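Local coordinates for protein Ufm1-specific protease (Caenorhabditis elegans, PDB 5EJJ) that hydrolyses, as a thiol protease, the peptide bond at the C-terminal glycine of the ubiquitin-like modifier Ufm1 and so releases it from its conjugates, at residues F93-T98 / D112-F117; T403-F408 / P417-R422. All blocks are in the same frame, centred on the assembly; numbering follows the deposited sequence.

Contact 1 (F93-T98 / D112-F117)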
loop_
_atom_site.group_PDB
_atom_site.type_symbol
_atom_site.label_atom_id
_atom_site.label_comp_id
_atom_site.label_asym_id
_atom_site.label_seq_id
_atom_site.Cartn_x
_atom_site.Cartn_y
_atom_site.Cartn_z
ATOM N N PHE A 93 1.565 28.930 3.095
ATOM C CA PHE A 93 1.078 29.378 1.779
ATOM C C PHE A 93 -0.339 28.896 1.499
ATOM O O PHE A 93 -0.878 28.051 2.230
ATOM C CB PHE A 93 1.998 28.938 0.645
ATOM C CG PHE A 93 2.086 27.453 0.479
ATOM C CD1 PHE A 93 1.098 26.753 -0.199
ATOM C CD2 PHE A 93 3.170 26.750 0.997
ATOM C CE1 PHE A 93 1.173 25.392 -0.335
ATOM C CE2 PHE A 93 3.256 25.376 0.858
ATOM C CZ PHE A 93 2.252 24.697 0.190
ATOM N N THR A 94 -0.941 29.433 0.438
ATOM C CA THR A 94 -2.210 28.895 -0.062
ATOM C C THR A 94 -2.167 28.603 -1.562
ATOM O O THR A 94 -1.790 29.464 -2.364
ATOM C CB THR A 94 -3.416 29.797 0.256
ATOM O OG1 THR A 94 -3.480 30.034 1.671
ATOM C CG2 THR A 94 -4.691 29.107 -0.177
ATOM N N LEU A 95 -2.521 27.380 -1.943
ATOM C CA LEU A 95 -2.637 27.072 -3.360
ATOM C C LEU A 95 -3.889 27.764 -3.896
ATOM O O LEU A 95 -4.959 27.747 -3.252
ATOM C CB LEU A 95 -2.722 25.564 -3.613
ATOM C CG LEU A 95 -1.549 24.662 -3.223
ATOM C CD1 LEU A 95 -1.894 23.227 -3.578
ATOM C CD2 LEU A 95 -0.280 25.092 -3.914
ATOM N N GLN A 96 -3.754 28.390 -5.062
ATOM C CA GLN A 96 -4.918 28.950 -5.729
ATOM C C GLN A 96 -5.373 27.993 -6.809
ATOM O O GLN A 96 -4.583 27.562 -7.643
ATOM C CB GLN A 96 -4.600 30.326 -6.288
ATOM C CG GLN A 96 -4.203 31.317 -5.203
ATOM C CD GLN A 96 -5.284 31.481 -4.150
ATOM O OE1 GLN A 96 -6.481 31.366 -4.439
ATOM N NE2 GLN A 96 -4.866 31.747 -2.916
ATOM N N LEU A 97 -6.642 27.629 -6.769
ATOM C CA LEU A 97 -7.142 26.584 -7.646
ATOM C C LEU A 97 -8.472 26.968 -8.266
ATOM O O LEU A 97 -9.209 27.785 -7.711
ATOM C CB LEU A 97 -7.330 25.286 -6.863
ATOM C CG LEU A 97 -6.131 24.605 -6.218
ATOM C CD1 LEU A 97 -6.573 23.259 -5.655
ATOM C CD2 LEU A 97 -5.000 24.445 -7.212
ATOM N N THR A 98 -8.777 26.372 -9.413
ATOM C CA THR A 98 -10.059 26.572 -10.066
ATOM C C THR A 98 -10.636 25.201 -10.373
ATOM O O THR A 98 -9.886 24.218 -10.460
ATOM C CB THR A 98 -9.901 27.323 -11.386
ATOM O OG1 THR A 98 -9.454 26.412 -12.399
ATOM C CG2 THR A 98 -8.893 28.459 -11.241
ATOM N N ASP A 112 0.522 28.947 -13.548
ATOM C CA ASP A 112 0.305 30.388 -13.749
ATOM C C ASP A 112 -0.341 31.019 -12.537
ATOM O O ASP A 112 -0.119 32.195 -12.227
ATOM C CB ASP A 112 -0.621 30.634 -14.934
ATOM C CG ASP A 112 0.009 30.242 -16.250
ATOM O OD1 ASP A 112 -0.330 29.142 -16.765
ATOM O OD2 ASP A 112 0.844 31.038 -16.760
ATOM N N MET A 113 -1.163 30.223 -11.870
ATOM C CA MET A 113 -1.852 30.669 -10.681
ATOM C C MET A 113 -0.988 30.563 -9.414
ATOM O O MET A 113 -1.351 31.116 -8.366
ATOM C CB MET A 113 -3.116 29.845 -10.519
ATOM C CG MET A 113 -4.273 30.615 -9.984
ATOM S SD MET A 113 -5.563 30.639 -11.212
ATOM C CE MET A 113 -4.728 31.578 -12.502
ATOM N N ASN A 114 0.144 29.854 -9.504
ATOM C CA ASN A 114 0.972 29.555 -8.321
ATOM C C ASN A 114 2.488 29.642 -8.586
ATOM O O ASN A 114 3.198 28.624 -8.607
ATOM C CB ASN A 114 0.582 28.195 -7.699
ATOM C CG ASN A 114 -0.922 28.093 -7.383
ATOM O OD1 ASN A 114 -1.382 28.474 -6.295
ATOM N ND2 ASN A 114 -1.689 27.575 -8.343
ATOM N N VAL A 115 2.978 30.874 -8.747
ATOM C CA VAL A 115 4.323 31.118 -9.293
ATOM C C VAL A 115 5.487 30.441 -8.556
ATOM O O VAL A 115 6.492 30.083 -9.183
ATOM C CB VAL A 115 4.632 32.641 -9.515
ATOM C CG1 VAL A 115 3.501 33.310 -10.242
ATOM C CG2 VAL A 115 4.889 33.339 -8.213
ATOM N N MET A 116 5.374 30.257 -7.247
ATOM C CA MET A 116 6.509 29.680 -6.549
ATOM C C MET A 116 6.557 28.150 -6.598
ATOM O O MET A 116 7.538 27.546 -6.169
ATOM C CB MET A 116 6.688 30.243 -5.133
ATOM C CG MET A 116 5.562 30.009 -4.153
ATOM S SD MET A 116 6.132 30.378 -2.464
ATOM C CE MET A 116 4.572 30.470 -1.574
ATOM N N PHE A 117 5.540 27.524 -7.184
ATOM C CA PHE A 117 5.543 26.066 -7.299
ATOM C C PHE A 117 6.077 25.522 -8.611
ATOM O O PHE A 117 5.919 26.150 -9.651
ATOM C CB PHE A 117 4.157 25.505 -7.021
ATOM C CG PHE A 117 3.774 25.623 -5.597
ATOM C CD1 PHE A 117 3.361 26.843 -5.087
ATOM C CD2 PHE A 117 3.888 24.538 -4.747
ATOM C CE1 PHE A 117 3.034 26.974 -3.764
ATOM C CE2 PHE A 117 3.557 24.663 -3.414
ATOM C CZ PHE A 117 3.132 25.884 -2.920
#
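In the N-terminal MPN domain, strand 94-97 forms an outer edge of a four-stranded mixed sheet, and the turn that follows helix 107-113 docks against it through an asparagine side chain. The carboxamide of Asn-114 bonds the edge of the strand at Gln-96 much as a neighbouring strand would. Asn-114 OD1 accepts the backbone N-H of Gln-96 at 2.7 Å, almost straight (174°) and on a lone pair, while Asn-114 ND2 donates to Gln-96 O at 3.0 Å. Both bonds lie in their carbonyl planes, so the pair fixes the rotation of the carboxamide; ND2 is also bonded to Phe-110 O in the helix. Asn-114 opens a type I turn that closes with Phe-117 N on Asn-114 O, and this brings the Phe-117 ring back to the strand. Phe-117 presents its edge to a face of Phe-93 in a T-shaped stack, ring centres 4.8 Å apart and planes at 71°, with CZ over the rim of the Phe-93 ring. A CH-pi contact joins Leu-95 to Phe-117, CD2 standing 3.8 Å from the ring centroid over one face. The extended chain of Met-116 brings CE to 3.7 Å from Phe-93 CB. Past the amide, Met-113 lays CG beside Gln-96 CB and SD near Thr-98 CG2. Trp-4 meets both phenylalanine rings, edge-to-face with Phe-93. On its other edge the strand pairs with strand 74-81 through Asn-78 and Asn-80, while Phe-110 of helix 107-113 touches Leu-95, Leu-97 and Phe-117.

Contact 2 (T403-F408 / P417-R422)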
loop_
_atom_site.group_PDB
_atom_site.type_symbol
_atom_site.label_atom_id
_atom_site.label_comp_id
_atom_site.label_asym_id
_atom_site.label_seq_id
_atom_site.Cartn_x
_atom_site.Cartn_y
_atom_site.Cartn_z
ATOM N N THR A 403 -1.322 -17.910 -6.927
ATOM C CA THR A 403 -1.020 -16.535 -7.275
ATOM C C THR A 403 -2.306 -15.727 -7.435
ATOM O O THR A 403 -2.502 -14.746 -6.746
ATOM C CB THR A 403 -0.176 -16.436 -8.539
ATOM O OG1 THR A 403 1.119 -17.004 -8.295
ATOM C CG2 THR A 403 -0.025 -14.981 -8.949
ATOM N N ILE A 404 -3.210 -16.154 -8.301
ATOM C CA ILE A 404 -4.472 -15.435 -8.447
ATOM C C ILE A 404 -5.163 -15.255 -7.101
ATOM O O ILE A 404 -5.829 -14.249 -6.858
ATOM C CB ILE A 404 -5.422 -16.142 -9.445
ATOM C CG1 ILE A 404 -4.790 -16.175 -10.832
ATOM C CG2 ILE A 404 -6.775 -15.441 -9.538
ATOM C CD1 ILE A 404 -5.589 -16.952 -11.810
ATOM N N TRP A 405 -4.989 -16.218 -6.206
ATOM C CA TRP A 405 -5.666 -16.136 -4.918
ATOM C C TRP A 405 -5.022 -15.044 -4.097
ATOM O O TRP A 405 -5.708 -14.158 -3.576
ATOM C CB TRP A 405 -5.619 -17.462 -4.154
ATOM C CG TRP A 405 -6.502 -17.470 -2.930
ATOM C CD1 TRP A 405 -6.263 -16.836 -1.751
ATOM C CD2 TRP A 405 -7.763 -18.138 -2.774
ATOM N NE1 TRP A 405 -7.289 -17.065 -0.871
ATOM C CE2 TRP A 405 -8.225 -17.861 -1.475
ATOM C CE3 TRP A 405 -8.540 -18.951 -3.604
ATOM C CZ2 TRP A 405 -9.428 -18.363 -0.983
ATOM C CZ3 TRP A 405 -9.736 -19.453 -3.110
ATOM C CH2 TRP A 405 -10.163 -19.160 -1.810
ATOM N N SER A 406 -3.700 -15.104 -3.999
ATOM C CA SER A 406 -2.959 -14.146 -3.200
ATOM C C SER A 406 -3.300 -12.715 -3.615
ATOM O O SER A 406 -3.374 -11.818 -2.773
ATOM C CB SER A 406 -1.462 -14.404 -3.305
ATOM O OG SER A 406 -0.927 -13.841 -4.487
ATOM N N TRP A 407 -3.536 -12.502 -4.904
ATOM C CA TRP A 407 -3.915 -11.170 -5.357
ATOM C C TRP A 407 -5.209 -10.744 -4.695
ATOM O O TRP A 407 -5.375 -9.580 -4.363
ATOM C CB TRP A 407 -4.049 -11.104 -6.874
ATOM C CG TRP A 407 -4.402 -9.760 -7.429
ATOM C CD1 TRP A 407 -3.566 -8.907 -8.064
ATOM C CD2 TRP A 407 -5.695 -9.130 -7.432
ATOM N NE1 TRP A 407 -4.244 -7.774 -8.454
ATOM C CE2 TRP A 407 -5.553 -7.888 -8.073
ATOM C CE3 TRP A 407 -6.954 -9.489 -6.949
ATOM C CZ2 TRP A 407 -6.617 -7.012 -8.245
ATOM C CZ3 TRP A 407 -8.014 -8.599 -7.121
ATOM C CH2 TRP A 407 -7.837 -7.387 -7.764
ATOM N N PHE A 408 -6.126 -11.680 -4.487
ATOM C CA PHE A 408 -7.409 -11.329 -3.877
ATOM C C PHE A 408 -7.345 -10.988 -2.368
ATOM O O PHE A 408 -8.190 -10.227 -1.862
ATOM C CB PHE A 408 -8.490 -12.374 -4.201
ATOM C CG PHE A 408 -9.136 -12.172 -5.548
ATOM C CD1 PHE A 408 -8.651 -12.829 -6.672
ATOM C CD2 PHE A 408 -10.218 -11.303 -5.692
ATOM C CE1 PHE A 408 -9.237 -12.626 -7.912
ATOM C CE2 PHE A 408 -10.810 -11.090 -6.934
ATOM C CZ PHE A 408 -10.317 -11.748 -8.045
ATOM N N PRO A 417 -7.205 -17.591 3.626
ATOM C CA PRO A 417 -5.826 -17.843 3.177
ATOM C C PRO A 417 -5.761 -18.659 1.876
ATOM O O PRO A 417 -6.690 -19.416 1.580
ATOM C CB PRO A 417 -5.233 -18.645 4.334
ATOM C CG PRO A 417 -6.413 -19.408 4.888
ATOM C CD PRO A 417 -7.632 -18.524 4.685
ATOM N N VAL A 418 -4.678 -18.513 1.113
ATOM C CA VAL A 418 -4.524 -19.290 -0.121
ATOM C C VAL A 418 -4.536 -20.801 0.148
ATOM O O VAL A 418 -3.826 -21.293 1.030
ATOM C CB VAL A 418 -3.293 -18.853 -0.974
ATOM C CG1 VAL A 418 -3.061 -17.370 -0.815
ATOM C CG2 VAL A 418 -2.025 -19.644 -0.621
ATOM N N PRO A 419 -5.397 -21.530 -0.589
ATOM C CA PRO A 419 -5.571 -22.975 -0.382
ATOM C C PRO A 419 -4.382 -23.841 -0.815
ATOM O O PRO A 419 -3.567 -23.457 -1.656
ATOM C CB PRO A 419 -6.823 -23.300 -1.210
ATOM C CG PRO A 419 -7.557 -21.968 -1.340
ATOM C CD PRO A 419 -6.452 -20.966 -1.457
ATOM N N SER A 420 -4.293 -25.011 -0.190
ATOM C CA SER A 420 -3.304 -26.031 -0.520
ATOM C C SER A 420 -3.861 -26.865 -1.662
ATOM O O SER A 420 -5.071 -26.832 -1.918
ATOM C CB SER A 420 -3.085 -26.946 0.686
ATOM O OG SER A 420 -4.328 -27.462 1.144
ATOM N N HIS A 421 -2.991 -27.616 -2.334
ATOM C CA HIS A 421 -3.437 -28.507 -3.395
ATOM C C HIS A 421 -4.614 -29.324 -2.898
ATOM O O HIS A 421 -5.690 -29.274 -3.495
ATOM C CB HIS A 421 -2.332 -29.457 -3.840
ATOM C CG HIS A 421 -1.056 -28.778 -4.212
ATOM N ND1 HIS A 421 -0.231 -28.192 -3.278
ATOM C CD2 HIS A 421 -0.448 -28.613 -5.410
ATOM C CE1 HIS A 421 0.826 -27.685 -3.885
ATOM N NE2 HIS A 421 0.721 -27.931 -5.180
ATOM N N ARG A 422 -4.416 -30.040 -1.788
ATOM C CA ARG A 422 -5.431 -30.967 -1.286
ATOM C C ARG A 422 -6.765 -30.271 -1.110
ATOM O O ARG A 422 -7.833 -30.855 -1.344
ATOM C CB ARG A 422 -5.000 -31.617 0.033
ATOM C CG ARG A 422 -6.081 -32.502 0.678
ATOM C CD ARG A 422 -5.465 -33.616 1.517
ATOM N NE ARG A 422 -6.401 -34.713 1.762
ATOM C CZ ARG A 422 -6.664 -35.693 0.896
ATOM N NH1 ARG A 422 -6.074 -35.715 -0.297
ATOM N NH2 ARG A 422 -7.527 -36.650 1.218
#
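The backbone of residues 417-419 runs as an extended loop past the helix that holds residues 403-408, coming nearest at Trp-405 and Val-418, whose CA atoms are 5.9 Å apart. Most of the contact is made by the Trp-405 indole, chiefly over one face. With CG anti to the backbone N (chi1 -170°), the side chain reaches out from the helix and the loop lies across it. Pro-419 sits over the six-membered ring, its CD 3.5 Å from the centroid and only 17° off the normal; Val-418 CA makes a similar CH-pi contact with the five-membered ring, at 3.7 Å. Beside it, Val-418 CG1 reaches Trp-405 CD1 at 3.4 Å and lies near Ser-406 N. The indole NE1 is hydrogen-bonded to Lys-416 O, which helps set the rotation of the ring, whereas Pro-417 O is close to NE1 but poorly angled for a bond. Helix 396-409 carries Cys-396, the probable nucleophile, at its N-terminal end, as in papain-like cysteine proteases, and this packing lies further along it, away from the active site. An alanine in place of Trp-405 would remove the whole indole face and the NE1 bond, and would probably loosen the 417-419 loop against the helix. Ser-406 OG donates to Thr-403 O and is also bonded to Asn-380 N. Ser-420 N-caps helix 421-425 through a weak bond of OG to Glu-423 N, and Leu-457 of helix 447-457 touches both Trp-405 and Pro-419.

Overall arrangement
Contact 1 and contact 2 lie on opposite sides of the chain's centre, their own centres about 48 Å apart and their nearest atoms about 30 Å apart. They follow one another in series: contact 1 closes within the N-terminal MPN region well before contact 2 opens within the C78 peptidase region, and they share no sheet or helix. Contact 1 belongs to the edge of the sheet of the MPN domain, contact 2 to the helix that begins at the probable catalytic cysteine. Neither lies at the active site. Each ties together elements close in sequence within its own part of a modular protease, in which the MPN domain modulates substrate recognition and deufmylation activity.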